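Local atomic coordinates of filamentation induced by cAMP protein Fic (PDB entry 4RGL), a protein that belongs to the Fic/DOC family and is built of a mainly helical Fic core and a smaller C-terminal domain probably related to helix-turn-helix domains. Residues Y95-M98 / E99-D102; L44-E47 / N48-T52; T52-A55 / S56-E60. All coordinates share one frame; numbering follows the deposited sequence.

Interaction 1 (Y95-M98 / E99-D102)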
loop_
_atom_site.group_PDB
_atom_site.type_symbol
_atom_site.label_atom_id
_atom_site.label_comp_id
_atom_site.label_asym_id
_atom_site.label_seq_id
_atom_site.Cartn_x
_atom_site.Cartn_y
_atom_site.Cartn_z
ATOM N N TYR A 95 9.960 -1.983 -2.125
ATOM C CA TYR A 95 9.171 -0.911 -1.492
ATOM C C TYR A 95 9.679 -0.595 -0.074
ATOM O O TYR A 95 9.594 0.552 0.362
ATOM C CB TYR A 95 7.680 -1.281 -1.446
ATOM C CG TYR A 95 6.948 -1.011 -2.744
ATOM C CD1 TYR A 95 6.939 -1.951 -3.772
ATOM C CD2 TYR A 95 6.220 0.163 -2.928
ATOM C CE1 TYR A 95 6.265 -1.709 -4.971
ATOM C CE2 TYR A 95 5.524 0.408 -4.114
ATOM C CZ TYR A 95 5.561 -0.525 -5.140
ATOM O OH TYR A 95 4.904 -0.283 -6.320
ATOM N N GLU A 96 10.232 -1.602 0.635
ATOM C CA GLU A 96 10.733 -1.386 1.995
ATOM C C GLU A 96 12.048 -0.581 1.985
ATOM O O GLU A 96 12.461 -0.079 3.028
ATOM C CB GLU A 96 10.935 -2.728 2.731
ATOM C CG GLU A 96 9.636 -3.471 3.029
ATOM C CD GLU A 96 8.612 -2.692 3.836
ATOM O OE1 GLU A 96 8.953 -2.234 4.951
ATOM O OE2 GLU A 96 7.445 -2.614 3.388
ATOM N N ALA A 97 12.664 -0.408 0.805
ATOM C CA ALA A 97 13.944 0.299 0.695
ATOM C C ALA A 97 13.770 1.734 0.111
ATOM O O ALA A 97 14.763 2.367 -0.265
ATOM C CB ALA A 97 14.904 -0.502 -0.174
HETATM N N MSE A 98 12.525 2.269 0.116
HETATM C CA MSE A 98 12.243 3.599 -0.452
HETATM C C MSE A 98 12.894 4.706 0.355
HETATM O O MSE A 98 13.221 5.755 -0.203
HETATM C CB MSE A 98 10.742 3.850 -0.538
HETATM C CG MSE A 98 10.035 2.940 -1.520
HETATM SE SE MSE A 98 8.196 3.458 -1.791
HETATM C CE MSE A 98 8.455 4.768 -2.821
ATOM N N GLU A 99 13.059 4.496 1.684
ATOM C CA GLU A 99 13.657 5.498 2.578
ATOM C C GLU A 99 15.056 5.924 2.073
ATOM O O GLU A 99 15.441 7.083 2.233
ATOM C CB GLU A 99 13.750 4.942 4.020
ATOM C CG GLU A 99 14.181 5.977 5.065
ATOM C CD GLU A 99 13.168 7.079 5.351
ATOM O OE1 GLU A 99 12.002 6.746 5.666
ATOM O OE2 GLU A 99 13.578 8.262 5.392
ATOM N N ASP A 100 15.776 4.998 1.406
ATOM C CA ASP A 100 17.147 5.236 0.930
ATOM C C ASP A 100 17.195 6.132 -0.328
ATOM O O ASP A 100 18.258 6.683 -0.639
ATOM C CB ASP A 100 17.845 3.889 0.608
ATOM C CG ASP A 100 17.866 2.888 1.755
ATOM O OD1 ASP A 100 17.780 3.326 2.932
ATOM O OD2 ASP A 100 18.052 1.676 1.482
ATOM N N TRP A 101 16.087 6.190 -1.108
ATOM C CA TRP A 101 16.145 6.762 -2.448
ATOM C C TRP A 101 15.568 8.182 -2.548
ATOM O O TRP A 101 14.539 8.503 -1.942
ATOM C CB TRP A 101 15.421 5.868 -3.447
ATOM C CG TRP A 101 15.877 4.445 -3.414
ATOM C CD1 TRP A 101 17.163 3.996 -3.359
ATOM C CD2 TRP A 101 15.055 3.286 -3.565
ATOM N NE1 TRP A 101 17.183 2.626 -3.354
ATOM C CE2 TRP A 101 15.904 2.161 -3.507
ATOM C CE3 TRP A 101 13.676 3.086 -3.740
ATOM C CZ2 TRP A 101 15.420 0.853 -3.596
ATOM C CZ3 TRP A 101 13.196 1.789 -3.810
ATOM C CH2 TRP A 101 14.063 0.690 -3.751
ATOM N N ASP A 102 16.208 8.996 -3.403
ATOM C CA ASP A 102 15.733 10.285 -3.857
ATOM C C ASP A 102 15.303 10.139 -5.321
ATOM O O ASP A 102 16.083 9.644 -6.141
ATOM C CB ASP A 102 16.844 11.356 -3.681
ATOM C CG ASP A 102 16.431 12.774 -4.047
ATOM O OD1 ASP A 102 15.801 12.954 -5.117
ATOM O OD2 ASP A 102 16.869 13.715 -3.350
#
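A97 and M98 (selenomethionine) receive the indole of W101, which folds back against the turn that leads away from helix 82-95. The carbonyl oxygen A97 O lies over the middle of one ring face, 3.3 Å above the ring plane, and M98 N is over the same face but displaced toward its rim. The benzene half of the indole takes up the methyl group: A97 CB is 3.7 Å from W101 CZ2. M98 meets the ring mainly through its backbone, M98 CA lying 3.6 Å from W101 CE3, while its side-chain CG stays 4.1 Å from W101 CZ3 and the two side chains cross at about a right angle. A chi1 of -52° sets W101 CG anti to its own carbonyl carbon, which turns the ring back along the chain.

The backbone does the folding. A type I turn from Y95 to M98 runs on into a 3-10 turn with bonds of the i+3 kind: D100 N donates to A97 O (3.3 Å, N-H...O 151°) and W101 N to M98 O (3.0 Å, 160°). L199, A112 and L115 also touch W101, so the indole is shared between helices 189-202 and 106-117, while E99 reaches outward to a salt bridge with R202.

A97 O therefore meets one amide N-H and, on a different flank, an aromatic face that offers no conventional donor. The turn is fixed by its main-chain bonds, and the indole adds apolar contact that ties it to the helices behind.

Interaction 2 (L44-E47 / N48-T52)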
loop_
_atom_site.group_PDB
_atom_site.type_symbol
_atom_site.label_atom_id
_atom_site.label_comp_id
_atom_site.label_asym_id
_atom_site.label_seq_id
_atom_site.Cartn_x
_atom_site.Cartn_y
_atom_site.Cartn_z
ATOM N N LEU A 44 -1.717 -1.998 9.713
ATOM C CA LEU A 44 -2.477 -1.242 8.706
ATOM C C LEU A 44 -1.556 -0.753 7.578
ATOM O O LEU A 44 -1.913 -0.878 6.402
ATOM C CB LEU A 44 -3.209 -0.055 9.352
ATOM C CG LEU A 44 -4.280 -0.420 10.393
ATOM C CD1 LEU A 44 -4.811 0.822 11.088
ATOM C CD2 LEU A 44 -5.420 -1.216 9.759
ATOM N N ARG A 45 -0.341 -0.244 7.934
ATOM C CA ARG A 45 0.667 0.133 6.931
ATOM C C ARG A 45 1.006 -1.060 6.049
ATOM O O ARG A 45 1.103 -0.921 4.829
ATOM C CB ARG A 45 1.943 0.666 7.602
ATOM C CG ARG A 45 1.786 2.006 8.269
ATOM C CD ARG A 45 3.135 2.555 8.701
ATOM N NE ARG A 45 3.008 3.796 9.460
ATOM C CZ ARG A 45 2.924 3.847 10.785
ATOM N NH1 ARG A 45 2.949 2.729 11.502
ATOM N NH2 ARG A 45 2.813 5.014 11.404
ATOM N N ARG A 46 1.157 -2.249 6.666
ATOM C CA ARG A 46 1.471 -3.468 5.943
ATOM C C ARG A 46 0.290 -3.892 5.054
ATOM O O ARG A 46 0.496 -4.225 3.888
ATOM C CB ARG A 46 1.849 -4.600 6.920
ATOM C CG ARG A 46 2.288 -5.906 6.229
ATOM C CD ARG A 46 3.476 -5.702 5.274
ATOM N NE ARG A 46 4.645 -5.132 5.953
ATOM C CZ ARG A 46 5.561 -5.858 6.585
ATOM N NH1 ARG A 46 5.436 -7.178 6.657
ATOM N NH2 ARG A 46 6.590 -5.269 7.178
ATOM N N GLU A 47 -0.955 -3.842 5.597
ATOM C CA GLU A 47 -2.159 -4.178 4.826
ATOM C C GLU A 47 -2.212 -3.362 3.548
ATOM O O GLU A 47 -2.428 -3.916 2.472
ATOM C CB GLU A 47 -3.430 -3.940 5.660
ATOM C CG GLU A 47 -3.654 -4.966 6.761
ATOM C CD GLU A 47 -4.913 -4.743 7.586
ATOM O OE1 GLU A 47 -5.831 -4.037 7.100
ATOM O OE2 GLU A 47 -4.999 -5.313 8.698
ATOM N N ASN A 48 -1.948 -2.045 3.655
ATOM C CA ASN A 48 -1.925 -1.145 2.506
ATOM C C ASN A 48 -0.777 -1.482 1.575
ATOM O O ASN A 48 -0.977 -1.568 0.361
ATOM C CB ASN A 48 -1.819 0.299 2.966
ATOM C CG ASN A 48 -3.075 0.819 3.607
ATOM O OD1 ASN A 48 -4.160 0.238 3.472
ATOM N ND2 ASN A 48 -2.977 1.976 4.234
ATOM N N ARG A 49 0.436 -1.696 2.142
ATOM C CA ARG A 49 1.617 -2.052 1.358
ATOM C C ARG A 49 1.370 -3.353 0.566
ATOM O O ARG A 49 1.667 -3.403 -0.622
ATOM C CB ARG A 49 2.849 -2.192 2.275
ATOM C CG ARG A 49 4.151 -2.590 1.546
ATOM C CD ARG A 49 4.515 -1.638 0.397
ATOM N NE ARG A 49 4.524 -0.227 0.812
ATOM C CZ ARG A 49 5.561 0.375 1.390
ATOM N NH1 ARG A 49 6.645 -0.318 1.708
ATOM N NH2 ARG A 49 5.497 1.658 1.704
ATOM N N ILE A 50 0.747 -4.373 1.213
ATOM C CA ILE A 50 0.425 -5.641 0.554
ATOM C C ILE A 50 -0.574 -5.389 -0.609
ATOM O O ILE A 50 -0.382 -5.925 -1.705
ATOM C CB ILE A 50 -0.127 -6.681 1.577
ATOM C CG1 ILE A 50 0.989 -7.118 2.571
ATOM C CG2 ILE A 50 -0.726 -7.894 0.858
ATOM C CD1 ILE A 50 0.525 -8.111 3.698
ATOM N N ARG A 51 -1.593 -4.507 -0.384
ATOM C CA ARG A 51 -2.563 -4.132 -1.425
ATOM C C ARG A 51 -1.861 -3.457 -2.609
ATOM O O ARG A 51 -2.156 -3.780 -3.761
ATOM C CB ARG A 51 -3.648 -3.203 -0.856
ATOM C CG ARG A 51 -4.633 -3.901 0.070
ATOM C CD ARG A 51 -5.669 -2.937 0.604
ATOM N NE ARG A 51 -6.497 -2.385 -0.468
ATOM C CZ ARG A 51 -7.266 -1.311 -0.332
ATOM N NH1 ARG A 51 -7.278 -0.637 0.813
ATOM N NH2 ARG A 51 -7.990 -0.873 -1.352
ATOM N N THR A 52 -0.919 -2.522 -2.322
ATOM C CA THR A 52 -0.123 -1.841 -3.353
ATOM C C THR A 52 0.661 -2.875 -4.205
ATOM O O THR A 52 0.598 -2.839 -5.438
ATOM C CB THR A 52 0.836 -0.826 -2.689
ATOM O OG1 THR A 52 0.076 0.265 -2.179
ATOM C CG2 THR A 52 1.906 -0.309 -3.651
#
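N48, R49, I50 and R51 pass their backbone N-H groups to L44, R45, R46 and E47 in regular i+4 fashion, from 2.7 Å for I50 N to R46 O up to 3.0 Å for R51 N to E47 O, so the two segments are one unbroken run of helix 42-59. The main side-chain contact is between R46 and I50, one turn apart. R46 CG stands anti to the backbone N (chi1 -176°); CG and CD pass obliquely over the I50 side chain, and the bends at chi2 and chi3 take the guanidinium away from it. The aliphatic part does the touching, with R46 CG 3.8 Å from I50 CD1 and R46 CD 3.9 Å from I50 CG1.

Elsewhere side chains meet main-chain oxygens. The amide carbon N48 CG is 3.5 Å from L44 O, and R51 CG rests 3.3 Å from E47 O. R49 bends in the same way as R46, yet its charged end leaves the segment: NH1 forms a salt bridge with E96 and NH2 a hydrogen bond to A209 O. R46 NE and R49 NH1 stay 6.7 Å apart, and the carboxylate of E96 probably offsets part of their like charge.

I50 packs on L66, T70 and I73 of helix 66-74, R46 on I73 and on F92 of helix 82-95, and R49 on Y95, where that second helix ends.

Interaction 3 (T52-A55 / S56-E60)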
loop_
_atom_site.group_PDB
_atom_site.type_symbol
_atom_site.label_atom_id
_atom_site.label_comp_id
_atom_site.label_asym_id
_atom_site.label_seq_id
_atom_site.Cartn_x
_atom_site.Cartn_y
_atom_site.Cartn_z
ATOM N N THR A 52 -0.919 -2.522 -2.322
ATOM C CA THR A 52 -0.123 -1.841 -3.353
ATOM C C THR A 52 0.661 -2.875 -4.205
ATOM O O THR A 52 0.598 -2.839 -5.438
ATOM C CB THR A 52 0.836 -0.826 -2.689
ATOM O OG1 THR A 52 0.076 0.265 -2.179
ATOM C CG2 THR A 52 1.906 -0.309 -3.651
ATOM N N ILE A 53 1.363 -3.800 -3.540
ATOM C CA ILE A 53 2.186 -4.798 -4.211
ATOM C C ILE A 53 1.305 -5.737 -5.047
ATOM O O ILE A 53 1.553 -5.902 -6.243
ATOM C CB ILE A 53 3.039 -5.583 -3.173
ATOM C CG1 ILE A 53 4.083 -4.640 -2.505
ATOM C CG2 ILE A 53 3.721 -6.789 -3.824
ATOM C CD1 ILE A 53 4.664 -5.156 -1.233
ATOM N N GLN A 54 0.255 -6.316 -4.430
ATOM C CA GLN A 54 -0.626 -7.252 -5.118
ATOM C C GLN A 54 -1.241 -6.603 -6.366
ATOM O O GLN A 54 -1.184 -7.186 -7.441
ATOM C CB GLN A 54 -1.727 -7.759 -4.172
ATOM C CG GLN A 54 -2.591 -8.888 -4.762
ATOM C CD GLN A 54 -3.604 -8.388 -5.759
ATOM O OE1 GLN A 54 -4.253 -7.361 -5.560
ATOM N NE2 GLN A 54 -3.804 -9.138 -6.818
ATOM N N ALA A 55 -1.790 -5.381 -6.228
ATOM C CA ALA A 55 -2.434 -4.692 -7.350
ATOM C C ALA A 55 -1.416 -4.323 -8.438
ATOM O O ALA A 55 -1.656 -4.603 -9.612
ATOM C CB ALA A 55 -3.152 -3.447 -6.862
ATOM N N SER A 56 -0.257 -3.731 -8.045
ATOM C CA SER A 56 0.793 -3.344 -9.011
ATOM C C SER A 56 1.251 -4.556 -9.835
ATOM O O SER A 56 1.380 -4.453 -11.057
ATOM C CB SER A 56 1.987 -2.720 -8.288
ATOM O OG SER A 56 2.987 -2.292 -9.197
ATOM N N LEU A 57 1.410 -5.729 -9.175
ATOM C CA LEU A 57 1.805 -6.965 -9.859
ATOM C C LEU A 57 0.631 -7.554 -10.655
ATOM O O LEU A 57 0.843 -8.110 -11.733
ATOM C CB LEU A 57 2.336 -8.005 -8.848
ATOM C CG LEU A 57 3.720 -7.709 -8.235
ATOM C CD1 LEU A 57 4.013 -8.640 -7.105
ATOM C CD2 LEU A 57 4.802 -7.817 -9.264
ATOM N N ALA A 58 -0.613 -7.405 -10.140
ATOM C CA ALA A 58 -1.813 -7.911 -10.829
ATOM C C ALA A 58 -2.001 -7.218 -12.175
ATOM O O ALA A 58 -2.430 -7.857 -13.140
ATOM C CB ALA A 58 -3.046 -7.707 -9.961
ATOM N N ILE A 59 -1.647 -5.907 -12.253
ATOM C CA ILE A 59 -1.751 -5.133 -13.496
ATOM C C ILE A 59 -0.835 -5.738 -14.564
ATOM O O ILE A 59 -1.195 -5.765 -15.741
ATOM C CB ILE A 59 -1.419 -3.632 -13.250
ATOM C CG1 ILE A 59 -2.421 -2.999 -12.246
ATOM C CG2 ILE A 59 -1.400 -2.849 -14.580
ATOM C CD1 ILE A 59 -2.056 -1.541 -11.792
ATOM N N GLU A 60 0.323 -6.284 -14.143
ATOM C CA GLU A 60 1.271 -6.891 -15.070
ATOM C C GLU A 60 1.034 -8.422 -15.163
ATOM O O GLU A 60 1.973 -9.190 -15.398
ATOM C CB GLU A 60 2.719 -6.571 -14.661
ATOM C CG GLU A 60 3.011 -5.071 -14.576
ATOM C CD GLU A 60 2.779 -4.265 -15.850
ATOM O OE1 GLU A 60 2.774 -4.866 -16.951
ATOM O OE2 GLU A 60 2.679 -3.021 -15.749
#
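Successive turns of one helix meet here in a buried, mostly apolar contact: the residues from T52 to I59 form the last part of helix 42-59, packed against helices 82-95, 189-202, 214-219 and 221-234. I53 and L57 lie side by side on the flank facing helix 82-95, pointing the same way, with I53 CG2 3.8 Å from L57 CD1; A91, V88 and E87 lie against this pair. Around the helix from them, Q54 bends at chi2 (-77°), which turns its amide forward along the helix, NE2 3.5 Å from A58 CB. The same nitrogen is hydrogen-bonded to L64 O, a bond that fixes where the amide lies.

S56 and E60, four residues apart and followed by an asparagine, match the (S/T)xxxE(G/N) inhibitory motif of Fic proteins, and its place on a helix that precedes the Fic signature (which ends at R194) in the chain is consistent with class II. As in relatives with this motif, the glutamate reaches the second arginine of the Fic signature: E60 OE2 forms a salt bridge with R194. S56 OG is hydrogen-bonded to NH1 of that same arginine.

Four i+4 bonds hold the backbone beneath these groups. S56 N to T52 O, L57 N to I53 O and I59 N to A55 O each measure 2.9 Å, and A58 N to Q54 O is 2.8 Å but more bent, at 144°. At this end of the helix I59 O and E60 OE1 each hydrogen-bond an unknown ligand, probably from the crystallisation liquor.

Interactions 2 and 3 are consecutive lengths of helix 42-59 and share T52; interaction 1 is the turn that follows helix 82-95, packed beside them. Interaction 3 is the buried one. Interaction 2, rich in arginines, is partly exposed, and interaction 1 mixes a buried indole with outward acidic residues. The two helical contacts rest on i+4 bonds, whereas 95-102 uses i+3 bonds and an aromatic face. Y95 joins all three: its CE2 packs 3.7 Å from T52 CG2, its ring carbon CD1 also touches I53, and its hydroxyl packs near S56 OG. The salt bridge between E96 and R49 adds a charged tie between interactions 1 and 2.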